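Local coordinates for protein type III Pentaketide Synthase (Neurospora crassa, PDB 3EUO) that probably acts as an acyltransferase of the chalcone and stilbene synthase family, a type III polyketide synthase that makes pentaketides, at residues 231-236 with 368-373. Numbering follows the deposited sequence.
Sequences NRVIPD and GINVEM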
loop_
_atom_site.group_PDB
_atom_site.type_symbol
_atom_site.label_atom_id
_atom_site.label_comp_id
_atom_site.label_asym_id
_atom_site.label_seq_id
_atom_site.Cartn_x
_atom_site.Cartn_y
_atom_site.Cartn_z
ATOM N N ASN A 231 13.163 -5.188 11.349
ATOM C CA ASN A 231 12.019 -4.309 11.478
ATOM C C ASN A 231 11.342 -4.562 12.822
ATOM O O ASN A 231 11.192 -5.706 13.233
ATOM C CB ASN A 231 11.045 -4.493 10.303
ATOM C CG ASN A 231 10.421 -5.871 10.267
ATOM O OD1 ASN A 231 11.087 -6.859 9.970
ATOM N ND2 ASN A 231 9.132 -5.944 10.574
ATOM N N ARG A 232 10.968 -3.488 13.510
ATOM C CA ARG A 232 10.319 -3.587 14.823
ATOM C C ARG A 232 9.268 -2.504 14.929
ATOM O O ARG A 232 9.414 -1.446 14.323
ATOM C CB ARG A 232 11.330 -3.352 15.953
ATOM C CG ARG A 232 12.357 -4.444 16.181
ATOM C CD ARG A 232 12.059 -5.247 17.456
ATOM N NE ARG A 232 12.964 -6.395 17.603
ATOM C CZ ARG A 232 12.709 -7.487 18.332
ATOM N NH1 ARG A 232 11.560 -7.618 18.988
ATOM N NH2 ARG A 232 13.602 -8.470 18.387
ATOM N N VAL A 233 8.237 -2.757 15.729
ATOM C CA VAL A 233 7.289 -1.721 16.124
ATOM C C VAL A 233 7.511 -1.403 17.606
ATOM O O VAL A 233 7.550 -2.312 18.437
ATOM C CB VAL A 233 5.828 -2.157 15.883
ATOM C CG1 VAL A 233 4.861 -1.135 16.429
ATOM C CG2 VAL A 233 5.589 -2.370 14.396
ATOM N N ILE A 234 7.698 -0.123 17.920
ATOM C CA ILE A 234 7.853 0.319 19.311
ATOM C C ILE A 234 6.469 0.296 19.963
ATOM O O ILE A 234 5.536 0.911 19.446
ATOM C CB ILE A 234 8.488 1.745 19.408
ATOM C CG1 ILE A 234 9.875 1.769 18.738
ATOM C CG2 ILE A 234 8.560 2.205 20.871
ATOM C CD1 ILE A 234 10.571 3.147 18.694
ATOM N N PRO A 235 6.322 -0.420 21.096
ATOM C CA PRO A 235 4.981 -0.594 21.660
ATOM C C PRO A 235 4.365 0.720 22.123
ATOM O O PRO A 235 5.089 1.620 22.574
ATOM C CB PRO A 235 5.216 -1.507 22.873
ATOM C CG PRO A 235 6.563 -2.099 22.665
ATOM C CD PRO A 235 7.349 -1.081 21.920
ATOM N N ASP A 236 3.040 0.802 21.996
ATOM C CA ASP A 236 2.213 1.897 22.518
ATOM C C ASP A 236 2.713 3.298 22.149
ATOM O O ASP A 236 2.823 4.196 23.002
ATOM C CB ASP A 236 2.007 1.728 24.030
ATOM C CG ASP A 236 1.445 0.352 24.386
ATOM O OD1 ASP A 236 0.465 -0.093 23.741
ATOM O OD2 ASP A 236 2.001 -0.293 25.298
ATOM N N GLY A 368 3.992 4.374 13.666
ATOM C CA GLY A 368 3.921 3.014 14.196
ATOM C C GLY A 368 4.015 2.983 15.715
ATOM O O GLY A 368 3.061 2.563 16.384
ATOM N N ILE A 369 5.152 3.391 16.284
ATOM C CA ILE A 369 6.357 3.805 15.548
ATOM C C ILE A 369 7.077 2.592 14.970
ATOM O O ILE A 369 7.419 1.662 15.704
ATOM C CB ILE A 369 7.351 4.598 16.451
ATOM C CG1 ILE A 369 6.737 5.923 16.916
ATOM C CG2 ILE A 369 8.688 4.849 15.706
ATOM C CD1 ILE A 369 7.598 6.698 17.944
ATOM N N ASN A 370 7.295 2.612 13.655
ATOM C CA ASN A 370 8.025 1.550 12.970
ATOM C C ASN A 370 9.496 1.901 12.869
ATOM O O ASN A 370 9.836 3.022 12.491
ATOM C CB ASN A 370 7.489 1.361 11.547
ATOM C CG ASN A 370 6.128 0.692 11.509
ATOM O OD1 ASN A 370 5.478 0.490 12.540
ATOM N ND2 ASN A 370 5.689 0.341 10.307
ATOM N N VAL A 371 10.350 0.935 13.193
ATOM C CA VAL A 371 11.791 1.073 13.030
ATOM C C VAL A 371 12.257 0.115 11.937
ATOM O O VAL A 371 11.887 -1.063 11.942
ATOM C CB VAL A 371 12.543 0.731 14.337
ATOM C CG1 VAL A 371 14.047 0.933 14.154
ATOM C CG2 VAL A 371 12.018 1.559 15.509
ATOM N N GLU A 372 13.071 0.623 11.013
ATOM C CA GLU A 372 13.639 -0.174 9.937
ATOM C C GLU A 372 15.155 -0.030 9.961
ATOM O O GLU A 372 15.667 1.083 10.056
ATOM C CB GLU A 372 13.124 0.305 8.571
ATOM C CG GLU A 372 11.612 0.184 8.364
ATOM C CD GLU A 372 11.126 -1.239 8.059
ATOM O OE1 GLU A 372 11.936 -2.124 7.711
ATOM O OE2 GLU A 372 9.908 -1.466 8.154
ATOM N N MET A 373 15.861 -1.153 9.901
ATOM C CA MET A 373 17.313 -1.137 9.702
ATOM C C MET A 373 17.691 -2.126 8.615
ATOM O O MET A 373 17.031 -3.149 8.440
ATOM C CB MET A 373 18.080 -1.492 10.984
ATOM C CG MET A 373 18.308 -0.357 11.946
ATOM S SD MET A 373 19.607 -0.684 13.196
ATOM C CE MET A 373 19.185 0.611 14.345
HETATM O O HOH W 1 2.893 1.390 18.731
#
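Ile234 holds CG1 anti to the carbonyl carbon (chi1 -59°) and extends it to CD1 (chi2 176°); Ile369 has nearly the same chi1, which sets its touching CG2 anti to the backbone N, and Val371 CG2 lies anti to its carbonyl carbon. Ile234 runs alongside Ile369 and obliquely across Val371: its CD1 rests 3.8 Å from Val371 CG2 and 3.9 Å from Ile369 CG2. Helix 258-277 covers this cluster through Leu261 and Ser265. An alanine in place of Ile234 would probably loosen this packing, since the CD1 that touches both neighbours would be gone. On the face of Val371, Arg232 forms salt bridges through NH2 with Asp272 and through NH1 with Asp131 of the second subunit, the latter linking strand 224-233 to that subunit. The backbones run antiparallel, Arg232 and Val371 forming the hydrogen-bonded pair. Val371 N donates to Arg232 O over 2.8 Å, almost straight and nearly along the C=O axis; Arg232 N returns a bond to Val371 O, 3.0 Å away and in the carbonyl plane. Ile234 N extends the ladder to Ile369 O (2.9 Å), and a water donates to both Ile234 O and Gly368 O. On the opposite face, in non-hydrogen-bonded pairs, Asn370 points the same way as Val233, its OD1 in van der Waals contact with Val233 CG2 (3.4 Å), and the bent Glu372 sets OE1 3.6 Å from Asn231 CB while OE2 bridges to Arg151. The pairing joins neighbouring strands in the sheet of the C-terminal half, packed between helices 145-162 and 258-277, as in the five-layered alpha-beta-alpha-beta-alpha thiolase fold.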